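Local coordinates for methyltransferase domain-containing protein (Deinococcus radiodurans, PDB 3M33), which is of unknown function but probably acts as a methyltransferase, most likely one that depends on S-adenosylmethionine, at residues A[40-45]-A[114-119]; A[102-107]-A[128-133]; A[152-157]-A[211-216]; A[61-66]-A[91-96]. One frame throughout, in Å; residues are numbered along the deposited sequence.

Contact 1: A[40-45]-A[114-119]. With SO4 (sulfate ion), chain F.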
# COMPACT_ATOMS: atom_id res chain seq x y z
N LEU A 40 6.01 -0.78 -11.76
CA LEU A 40 7.14 -0.45 -12.62
C LEU A 40 8.23 0.33 -11.88
O LEU A 40 9.41 0.04 -12.01
CB LEU A 40 6.69 0.40 -13.80
CG LEU A 40 6.05 -0.30 -14.99
CD1 LEU A 40 6.33 0.54 -16.23
CD2 LEU A 40 6.58 -1.73 -15.15
N TRP A 41 7.83 1.35 -11.12
CA TRP A 41 8.81 2.17 -10.41
C TRP A 41 9.55 1.31 -9.38
O TRP A 41 10.76 1.42 -9.22
CB TRP A 41 8.11 3.31 -9.69
CG TRP A 41 7.65 4.43 -10.58
CD1 TRP A 41 7.67 4.45 -11.94
CD2 TRP A 41 7.11 5.69 -10.16
NE1 TRP A 41 7.17 5.65 -12.40
CE2 TRP A 41 6.82 6.43 -11.32
CE3 TRP A 41 6.83 6.26 -8.91
CZ2 TRP A 41 6.28 7.72 -11.27
CZ3 TRP A 41 6.30 7.53 -8.86
CH2 TRP A 41 6.02 8.24 -10.04
N LEU A 42 8.80 0.46 -8.68
CA LEU A 42 9.41 -0.37 -7.65
C LEU A 42 10.43 -1.32 -8.28
O LEU A 42 11.55 -1.44 -7.82
CB LEU A 42 8.32 -1.16 -6.91
CG LEU A 42 8.81 -2.20 -5.90
CD1 LEU A 42 9.84 -1.60 -4.94
CD2 LEU A 42 7.61 -2.80 -5.14
N SER A 43 10.02 -1.96 -9.36
CA SER A 43 10.90 -2.88 -10.05
C SER A 43 12.21 -2.21 -10.49
O SER A 43 13.29 -2.80 -10.34
CB SER A 43 10.18 -3.50 -11.25
OG SER A 43 11.08 -4.32 -11.95
N ARG A 44 12.14 -0.98 -11.01
CA ARG A 44 13.34 -0.27 -11.45
C ARG A 44 14.29 0.02 -10.29
O ARG A 44 15.50 0.10 -10.48
CB ARG A 44 12.98 1.07 -12.14
CG ARG A 44 12.25 0.95 -13.47
CD ARG A 44 11.93 2.36 -14.02
NE ARG A 44 13.09 2.99 -14.63
CZ ARG A 44 13.88 3.90 -14.05
NH1 ARG A 44 13.62 4.33 -12.81
NH2 ARG A 44 14.92 4.39 -14.71
N LEU A 45 13.74 0.19 -9.09
CA LEU A 45 14.55 0.53 -7.91
C LEU A 45 15.25 -0.65 -7.21
O LEU A 45 16.04 -0.44 -6.30
CB LEU A 45 13.67 1.24 -6.89
CG LEU A 45 13.25 2.67 -7.26
CD1 LEU A 45 11.93 3.00 -6.59
CD2 LEU A 45 14.34 3.67 -6.88
N LEU A 114 15.92 1.42 0.41
CA LEU A 114 14.55 1.65 -0.04
C LEU A 114 13.55 1.42 1.10
O LEU A 114 13.61 0.40 1.79
CB LEU A 114 14.22 0.75 -1.24
CG LEU A 114 12.80 0.82 -1.81
CD1 LEU A 114 12.57 2.18 -2.45
CD2 LEU A 114 12.58 -0.29 -2.84
N ILE A 115 12.64 2.37 1.29
CA ILE A 115 11.54 2.18 2.21
C ILE A 115 10.29 2.26 1.36
O ILE A 115 10.06 3.23 0.67
CB ILE A 115 11.51 3.26 3.31
CG1 ILE A 115 12.73 3.14 4.22
CG2 ILE A 115 10.25 3.13 4.14
CD1 ILE A 115 14.00 3.69 3.60
N VAL A 116 9.49 1.21 1.39
CA VAL A 116 8.36 1.14 0.49
C VAL A 116 7.05 0.89 1.24
O VAL A 116 7.02 0.23 2.28
CB VAL A 116 8.60 0.06 -0.58
CG1 VAL A 116 8.67 -1.30 0.06
CG2 VAL A 116 7.49 0.09 -1.60
N SER A 117 5.96 1.46 0.72
CA SER A 117 4.66 1.23 1.34
C SER A 117 3.55 1.26 0.31
O SER A 117 3.30 2.31 -0.30
CB SER A 117 4.39 2.30 2.40
OG SER A 117 3.08 2.17 2.93
N ARG A 118 2.89 0.13 0.11
CA ARG A 118 1.76 0.08 -0.80
C ARG A 118 0.48 0.30 -0.01
O ARG A 118 -0.02 -0.63 0.61
CB ARG A 118 1.70 -1.25 -1.57
CG ARG A 118 0.55 -1.31 -2.60
CD ARG A 118 0.27 -2.73 -3.13
NE ARG A 118 1.41 -3.34 -3.81
CZ ARG A 118 1.68 -3.22 -5.11
NH1 ARG A 118 0.90 -2.48 -5.92
NH2 ARG A 118 2.75 -3.83 -5.62
N ARG A 119 -0.01 1.53 0.02
CA ARG A 119 -1.24 1.85 0.75
C ARG A 119 -1.12 1.54 2.24
O ARG A 119 -2.11 1.24 2.92
CB ARG A 119 -2.43 1.12 0.12
CG ARG A 119 -2.62 1.50 -1.38
CD ARG A 119 -3.42 0.46 -2.19
NE ARG A 119 -4.81 0.35 -1.76
CZ ARG A 119 -5.81 -0.13 -2.50
NH1 ARG A 119 -5.59 -0.55 -3.76
NH2 ARG A 119 -7.03 -0.19 -1.99
S SO4 F . -6.66 0.94 1.64
O1 SO4 F . -6.36 0.79 0.23
O2 SO4 F . -7.40 -0.23 2.11
O3 SO4 F . -5.41 1.09 2.38
O4 SO4 F . -7.46 2.15 1.86
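Leu-42 and Leu-114 both turn CG away from the backbone N (chi1 174° and 178°), and with similar second torsions they bring Leu-42 CD1 to 3.7 Å from Leu-114 CD2, the two side chains crossing at about a right angle. The same Leu-42 CD1 touches Val-116 more loosely, 4.4 Å from its CG2. One turn further along the helix, Leu-45 CD1 lies 4.3 Å from Leu-114 CD1, so the two methyls of Leu-114 are shared between two helix residues. This is a helix lying on the central sheet of an alpha/beta domain of Rossmann type: segment 40-45 runs nearly antiparallel to strand 114-118, at 159°, with the axes 11.0 Å apart. Alternate residues Leu-114 and Val-116 face the helix, and Phe-66 of the next helix also packs on Leu-42. At the end of the strand the side chains become polar and find partners outside segment 40-45: Arg-118 forms salt bridges with Asp-62, Glu-35 and Asp-39. Just past the strand, the guanidinium of Arg-119, bent at chi3, presents its edge to a sulfate that probably came from the crystallisation liquor: NE and NH2 both donate to O1, NE at 2.6 Å with an N-H...O angle of 140°.

Contact 2: A[102-107]-A[128-133]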
# COMPACT_ATOMS: atom_id res chain seq x y z
N GLY A 102 7.08 4.06 18.72
CA GLY A 102 8.10 3.84 19.74
C GLY A 102 9.40 3.40 19.11
O GLY A 102 9.69 3.74 17.97
N GLU A 103 10.21 2.64 19.85
CA GLU A 103 11.51 2.23 19.34
C GLU A 103 11.39 1.21 18.21
O GLU A 103 10.41 0.47 18.12
CB GLU A 103 12.39 1.70 20.47
CG GLU A 103 12.96 2.81 21.34
CD GLU A 103 13.64 2.30 22.60
OE1 GLU A 103 13.92 1.08 22.67
OE2 GLU A 103 13.89 3.12 23.51
N LEU A 104 12.40 1.18 17.34
CA LEU A 104 12.42 0.23 16.25
C LEU A 104 12.54 -1.18 16.80
O LEU A 104 13.20 -1.40 17.82
CB LEU A 104 13.61 0.51 15.33
CG LEU A 104 13.79 1.95 14.87
CD1 LEU A 104 15.13 2.09 14.15
CD2 LEU A 104 12.63 2.36 13.97
N PRO A 105 11.90 -2.14 16.14
CA PRO A 105 12.04 -3.54 16.52
C PRO A 105 13.50 -3.90 16.60
O PRO A 105 14.29 -3.47 15.75
CB PRO A 105 11.41 -4.28 15.34
CG PRO A 105 10.42 -3.33 14.80
CD PRO A 105 11.02 -1.97 14.97
N ALA A 106 13.86 -4.68 17.61
CA ALA A 106 15.23 -5.13 17.74
C ALA A 106 15.56 -5.99 16.54
O ALA A 106 14.76 -6.84 16.13
CB ALA A 106 15.41 -5.92 19.04
N GLY A 107 16.73 -5.77 15.96
CA GLY A 107 17.15 -6.57 14.82
C GLY A 107 16.65 -6.10 13.47
O GLY A 107 16.89 -6.76 12.47
N LEU A 128 12.21 8.25 8.79
CA LEU A 128 13.22 8.11 7.72
C LEU A 128 14.65 8.49 8.15
O LEU A 128 15.61 7.81 7.77
CB LEU A 128 12.80 8.86 6.44
CG LEU A 128 11.69 8.16 5.64
CD1 LEU A 128 11.20 9.01 4.47
CD2 LEU A 128 12.18 6.82 5.16
N PRO A 129 14.80 9.56 8.95
CA PRO A 129 16.14 9.88 9.45
C PRO A 129 16.77 8.71 10.21
O PRO A 129 17.99 8.57 10.19
CB PRO A 129 15.90 11.06 10.40
CG PRO A 129 14.65 11.73 9.86
CD PRO A 129 13.80 10.56 9.37
N GLU A 130 15.97 7.88 10.87
CA GLU A 130 16.54 6.72 11.59
C GLU A 130 16.68 5.47 10.71
O GLU A 130 17.41 4.54 11.07
CB GLU A 130 15.69 6.38 12.81
CG GLU A 130 15.37 7.58 13.69
CD GLU A 130 14.14 7.35 14.56
OE1 GLU A 130 13.18 8.15 14.45
OE2 GLU A 130 14.14 6.37 15.34
N LEU A 131 15.98 5.44 9.58
CA LEU A 131 15.86 4.21 8.80
C LEU A 131 16.67 4.21 7.51
O LEU A 131 17.09 3.16 7.04
CB LEU A 131 14.39 3.94 8.47
CG LEU A 131 13.47 3.62 9.64
CD1 LEU A 131 12.06 3.52 9.17
CD2 LEU A 131 13.90 2.32 10.30
N ALA A 132 16.88 5.39 6.93
CA ALA A 132 17.43 5.50 5.59
C ALA A 132 18.95 5.65 5.51
O ALA A 132 19.54 6.47 6.21
CB ALA A 132 16.75 6.64 4.82
N ALA A 133 19.57 4.86 4.64
CA ALA A 133 20.95 5.09 4.25
C ALA A 133 20.96 6.38 3.43
O ALA A 133 19.90 6.82 2.98
CB ALA A 133 21.45 3.94 3.41
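Apolar contact between Leu-104 and Leu-131 joins the loop 102-107 to the short helix 128-131. Both methyls of Leu-104 straddle a single methyl of its partner: Leu-131 CD2 lies 3.9 Å from Leu-104 CD2 and 4.0 Å from Leu-104 CD1. The two side chains cross obliquely. In Leu-131 the CA-CB bond does not aim straight at the loop, but CG stands anti to the carbonyl carbon (chi1 -66°) and CD2 swings across to meet it. Leu-104 starts out directed at the helix, and it is the one loop residue here that reaches it closely. Val-124 packs against Leu-131 as well.

The polar side of the contact is thinner. Glu-130 stands next to Leu-104, its OE2 4.5 Å from Leu-104 CG, a distance of mere proximity. Its carboxylate is engaged by Arg-127, which forms a salt bridge with OE1. The same arginine donates to Gly-102 O and lies against Leu-104, and through these two contacts it ties the loop to the start of the helix by a second route.

Backbone bonds within 128-133 finish the helix: Leu-128 O accepts from Leu-131 N at 3.0 Å and from Ala-132 N at 2.9 Å. Ala-132 is the first residue to leave helical angles, and the chain then passes into strand 132-133.

No hydrogen bond links the two segments directly. The loop therefore meets the helix through one leucine pair at the margin of the domain, while the polar link to the loop comes from Arg-127, through its hydrogen bond to Gly-102 O.

Contact 3: A[152-157]-A[211-216]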
# COMPACT_ATOMS: atom_id res chain seq x y z
N GLU A 152 3.58 16.53 3.03
CA GLU A 152 3.82 17.29 4.27
C GLU A 152 4.84 16.60 5.16
O GLU A 152 5.77 17.23 5.67
CB GLU A 152 2.52 17.47 5.07
CG GLU A 152 1.42 18.27 4.36
CD GLU A 152 0.05 18.14 5.04
OE1 GLU A 152 -0.04 17.41 6.06
OE2 GLU A 152 -0.93 18.76 4.55
N ARG A 153 4.68 15.30 5.35
CA ARG A 153 5.62 14.60 6.23
C ARG A 153 7.01 14.52 5.63
O ARG A 153 8.00 14.63 6.34
CB ARG A 153 5.08 13.22 6.63
CG ARG A 153 4.05 13.34 7.72
CD ARG A 153 3.20 12.10 7.84
NE ARG A 153 2.34 12.22 9.01
CZ ARG A 153 1.54 11.25 9.46
NH1 ARG A 153 1.49 10.09 8.82
NH2 ARG A 153 0.81 11.45 10.55
N LEU A 154 7.09 14.38 4.31
CA LEU A 154 8.39 14.35 3.65
C LEU A 154 9.07 15.72 3.75
O LEU A 154 10.28 15.81 3.96
CB LEU A 154 8.27 13.89 2.19
CG LEU A 154 7.99 12.39 1.93
CD1 LEU A 154 7.46 12.20 0.53
CD2 LEU A 154 9.24 11.55 2.13
N ALA A 155 8.30 16.80 3.59
CA ALA A 155 8.85 18.15 3.82
C ALA A 155 9.39 18.25 5.24
O ALA A 155 10.48 18.75 5.47
CB ALA A 155 7.79 19.25 3.56
N ALA A 156 8.62 17.75 6.20
CA ALA A 156 9.01 17.85 7.60
C ALA A 156 10.35 17.18 7.93
O ALA A 156 11.04 17.60 8.85
CB ALA A 156 7.89 17.34 8.52
N VAL A 157 10.73 16.14 7.19
CA VAL A 157 12.03 15.52 7.45
C VAL A 157 13.08 15.93 6.42
O VAL A 157 14.14 15.32 6.34
CB VAL A 157 11.96 13.97 7.54
CG1 VAL A 157 11.21 13.54 8.80
CG2 VAL A 157 11.33 13.37 6.29
N HIS A 211 -2.34 7.90 -5.58
CA HIS A 211 -1.34 8.95 -5.48
C HIS A 211 0.02 8.30 -5.30
O HIS A 211 0.30 7.76 -4.24
CB HIS A 211 -1.65 9.82 -4.25
CG HIS A 211 -0.74 10.99 -4.08
ND1 HIS A 211 -0.70 11.73 -2.91
CD2 HIS A 211 0.15 11.57 -4.92
CE1 HIS A 211 0.17 12.71 -3.05
NE2 HIS A 211 0.72 12.63 -4.25
N LEU A 212 0.87 8.34 -6.33
CA LEU A 212 2.20 7.73 -6.24
C LEU A 212 3.24 8.77 -5.89
O LEU A 212 3.23 9.86 -6.47
CB LEU A 212 2.60 7.09 -7.57
CG LEU A 212 2.00 5.79 -8.07
CD1 LEU A 212 0.50 5.93 -8.28
CD2 LEU A 212 2.69 5.39 -9.37
N VAL A 213 4.14 8.43 -4.98
CA VAL A 213 5.18 9.36 -4.57
C VAL A 213 6.51 8.62 -4.45
O VAL A 213 6.61 7.61 -3.75
CB VAL A 213 4.84 10.03 -3.20
CG1 VAL A 213 5.98 10.88 -2.69
CG2 VAL A 213 3.58 10.88 -3.31
N LEU A 214 7.52 9.12 -5.14
CA LEU A 214 8.88 8.65 -4.95
C LEU A 214 9.67 9.84 -4.42
O LEU A 214 9.63 10.93 -5.01
CB LEU A 214 9.47 8.17 -6.28
CG LEU A 214 10.93 7.69 -6.28
CD1 LEU A 214 11.04 6.46 -5.40
CD2 LEU A 214 11.39 7.37 -7.69
N ALA A 215 10.36 9.65 -3.31
CA ALA A 215 11.09 10.74 -2.68
C ALA A 215 12.50 10.30 -2.31
O ALA A 215 12.79 9.10 -2.23
CB ALA A 215 10.34 11.21 -1.43
N ARG A 216 13.37 11.27 -2.07
CA ARG A 216 14.72 10.97 -1.62
C ARG A 216 15.31 12.24 -1.02
O ARG A 216 14.85 13.35 -1.30
CB ARG A 216 15.55 10.43 -2.79
CG ARG A 216 16.87 11.13 -3.01
CD ARG A 216 17.37 10.90 -4.44
NE ARG A 216 18.12 9.66 -4.58
CZ ARG A 216 18.66 9.24 -5.72
NH1 ARG A 216 18.51 9.96 -6.82
NH2 ARG A 216 19.34 8.10 -5.76
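Leu-154 meets Val-213 and Ala-215 across the contact, from the last turns of helix 149-156. Glu-152 takes part through its backbone, its O accepting from Ala-156 N at 2.9 Å. Arg-153 points elsewhere, its chain extended alongside Ile-125, and its O holds Val-157 N at 3.2 Å; these bonds keep the last turn of the helix regular.

Leu-154 then carries the whole contact. With CG anti to the carbonyl carbon (chi1 -74°), its branched end is driven straight at the strand. CD1 sits 3.6 Å from Ala-215 CB and 3.8 Å from Val-213 CG1, while CD2 comes within 3.7 Å of Ala-215 CB. The small methyl of Ala-215 thus touches both branches of the leucine, whereas Val-213 meets it tip to tip through CG1 alone. Val-213 CG1 is anti to its own backbone N (chi1 174°); the other branch, CG2, lies over one face of the His-211 ring, 3.4 Å above the plane and offset toward its rim. After Leu-154 the helix closes, and Val-157 is the first residue to depart from helical angles.

Val-213 and Ala-215 belong to the face of strand 204-216 turned toward helix 149-156, where Phe-138 of strand 136-142, Ile-125 and Trp-159 also pack on Leu-154. On the other face Leu-212 and Leu-214 touch helix 36-45, so the antiparallel strand 204-216, bonded between strands 136-142 and 160-173, is sandwiched between these two helices.

Contact 4: A[61-66]-A[91-96]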
# COMPACT_ATOMS: atom_id res chain seq x y z
N PRO A 61 2.42 -10.18 0.14
CA PRO A 61 2.37 -10.35 -1.32
C PRO A 61 3.55 -9.67 -2.00
O PRO A 61 4.10 -10.21 -2.96
CB PRO A 61 1.05 -9.66 -1.73
CG PRO A 61 0.72 -8.69 -0.56
CD PRO A 61 1.26 -9.44 0.67
N ASP A 62 3.95 -8.48 -1.54
CA ASP A 62 5.05 -7.80 -2.20
C ASP A 62 6.40 -8.39 -1.79
O ASP A 62 7.32 -8.47 -2.60
CB ASP A 62 5.01 -6.28 -1.96
CG ASP A 62 3.99 -5.59 -2.86
OD1 ASP A 62 3.87 -5.97 -4.05
OD2 ASP A 62 3.31 -4.66 -2.38
N ALA A 63 6.52 -8.79 -0.53
CA ALA A 63 7.72 -9.48 -0.10
C ALA A 63 7.97 -10.69 -1.00
O ALA A 63 9.09 -10.93 -1.45
CB ALA A 63 7.61 -9.92 1.38
N ALA A 64 6.91 -11.43 -1.30
CA ALA A 64 7.06 -12.66 -2.07
C ALA A 64 7.38 -12.33 -3.51
O ALA A 64 8.21 -12.96 -4.14
CB ALA A 64 5.79 -13.49 -2.00
N ARG A 65 6.71 -11.34 -4.03
CA ARG A 65 6.82 -11.03 -5.44
C ARG A 65 8.08 -10.22 -5.84
O ARG A 65 8.66 -10.45 -6.90
CB ARG A 65 5.54 -10.31 -5.84
CG ARG A 65 5.49 -9.74 -7.19
CD ARG A 65 4.13 -9.11 -7.40
NE ARG A 65 4.18 -8.24 -8.56
CZ ARG A 65 3.38 -7.20 -8.75
NH1 ARG A 65 2.46 -6.90 -7.84
NH2 ARG A 65 3.51 -6.47 -9.84
N PHE A 66 8.49 -9.26 -5.00
CA PHE A 66 9.63 -8.38 -5.33
C PHE A 66 10.84 -8.67 -4.46
O PHE A 66 11.96 -8.34 -4.83
CB PHE A 66 9.26 -6.91 -5.12
CG PHE A 66 8.25 -6.39 -6.07
CD1 PHE A 66 8.62 -5.94 -7.33
CD2 PHE A 66 6.91 -6.35 -5.72
CE1 PHE A 66 7.68 -5.44 -8.22
CE2 PHE A 66 5.95 -5.86 -6.61
CZ PHE A 66 6.34 -5.40 -7.86
N PRO A 91 9.88 -16.73 2.32
CA PRO A 91 10.92 -17.31 3.19
C PRO A 91 12.18 -16.47 3.25
O PRO A 91 12.89 -16.48 4.25
CB PRO A 91 11.24 -18.65 2.51
CG PRO A 91 10.07 -18.94 1.63
CD PRO A 91 9.53 -17.61 1.20
N HIS A 92 12.47 -15.76 2.17
CA HIS A 92 13.64 -14.90 2.12
C HIS A 92 13.46 -13.64 2.96
O HIS A 92 14.45 -13.01 3.33
CB HIS A 92 13.92 -14.49 0.68
CG HIS A 92 12.72 -13.90 0.01
ND1 HIS A 92 11.77 -14.68 -0.62
CD2 HIS A 92 12.28 -12.62 -0.08
CE1 HIS A 92 10.81 -13.90 -1.09
NE2 HIS A 92 11.10 -12.65 -0.77
N ALA A 93 12.22 -13.26 3.26
CA ALA A 93 11.98 -11.98 3.93
C ALA A 93 12.24 -12.04 5.43
O ALA A 93 12.09 -13.10 6.05
CB ALA A 93 10.54 -11.46 3.64
N ASP A 94 12.65 -10.92 6.00
CA ASP A 94 12.72 -10.79 7.45
C ASP A 94 11.49 -10.03 7.94
O ASP A 94 11.35 -8.84 7.66
CB ASP A 94 13.98 -10.04 7.86
CG ASP A 94 15.25 -10.84 7.59
OD1 ASP A 94 15.24 -12.08 7.76
OD2 ASP A 94 16.27 -10.23 7.20
N VAL A 95 10.61 -10.70 8.66
CA VAL A 95 9.31 -10.13 9.01
C VAL A 95 9.19 -9.83 10.50
O VAL A 95 9.49 -10.68 11.34
CB VAL A 95 8.17 -11.09 8.59
CG1 VAL A 95 6.82 -10.52 8.95
CG2 VAL A 95 8.26 -11.36 7.09
N TYR A 96 8.74 -8.63 10.83
CA TYR A 96 8.71 -8.12 12.20
C TYR A 96 7.31 -7.66 12.61
O TYR A 96 6.56 -7.11 11.81
CB TYR A 96 9.69 -6.95 12.32
CG TYR A 96 11.13 -7.31 12.00
CD1 TYR A 96 12.00 -7.71 13.01
CD2 TYR A 96 11.60 -7.26 10.70
CE1 TYR A 96 13.32 -8.06 12.72
CE2 TYR A 96 12.92 -7.60 10.40
CZ TYR A 96 13.77 -8.00 11.41
OH TYR A 96 15.07 -8.32 11.11
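The imidazole of His-92 turns its edge to Ala-63, whose O lies in the ring plane, and Ala-64 CA sits near that plane too, 4.1 Å from His-92 CE1. On the far side of the helix Phe-66 CZ covers one face of the Arg-65 guanidinium, 3.4 Å above its plane and offset toward the rim, while Asp-62 OD1 lies in plane at the edge of the Phe-66 ring. His-92 NE2 donates to Ala-63 O at 2.7 Å with an N-H...O angle of 158°. The donor approaches from above the carbonyl plane, 45° out of it. With chi1 at 52°, CG of His-92 is tucked between the backbone N and C, which carries the ring over to the helix. Beside this bond the methyls of Ala-63 and Ala-93 meet, CB to CB at 4.0 Å, where two small side chains let the backbones come close. Ala-63 belongs to a GxGxxA-like stretch after strand 51-55, consistent with the glycine-rich loop and helix that follow the first strand in Rossmann-fold methyltransferases. As donor to Ala-63 O, His-92 NE2 carries the proton, and this short bond links the loop before the edge strand 94-97 to helix 61-66.

Overall arrangement
From the N terminus, helix 36-45 opens contact 1, which closes only when the chain reaches strand 112-118 near the middle of the sheet. Within that span contact 4 opens and closes, tying helix 61-66 to the loop before edge strand 94-97; the salt bridge between Arg-118 and Asp-62 joins contacts 1 and 4. Contact 2 opens before contact 1 has closed and ends after it, so the two cross, and Ile-115 touches Leu-128 and Ala-132. Contact 3 follows later, setting helix 149-156 against the antiparallel strand 204-216. Leu-45 meets Leu-214 between contacts 1 and 3, whereas contacts 3 and 4 lie about 24 Å apart, centre to centre.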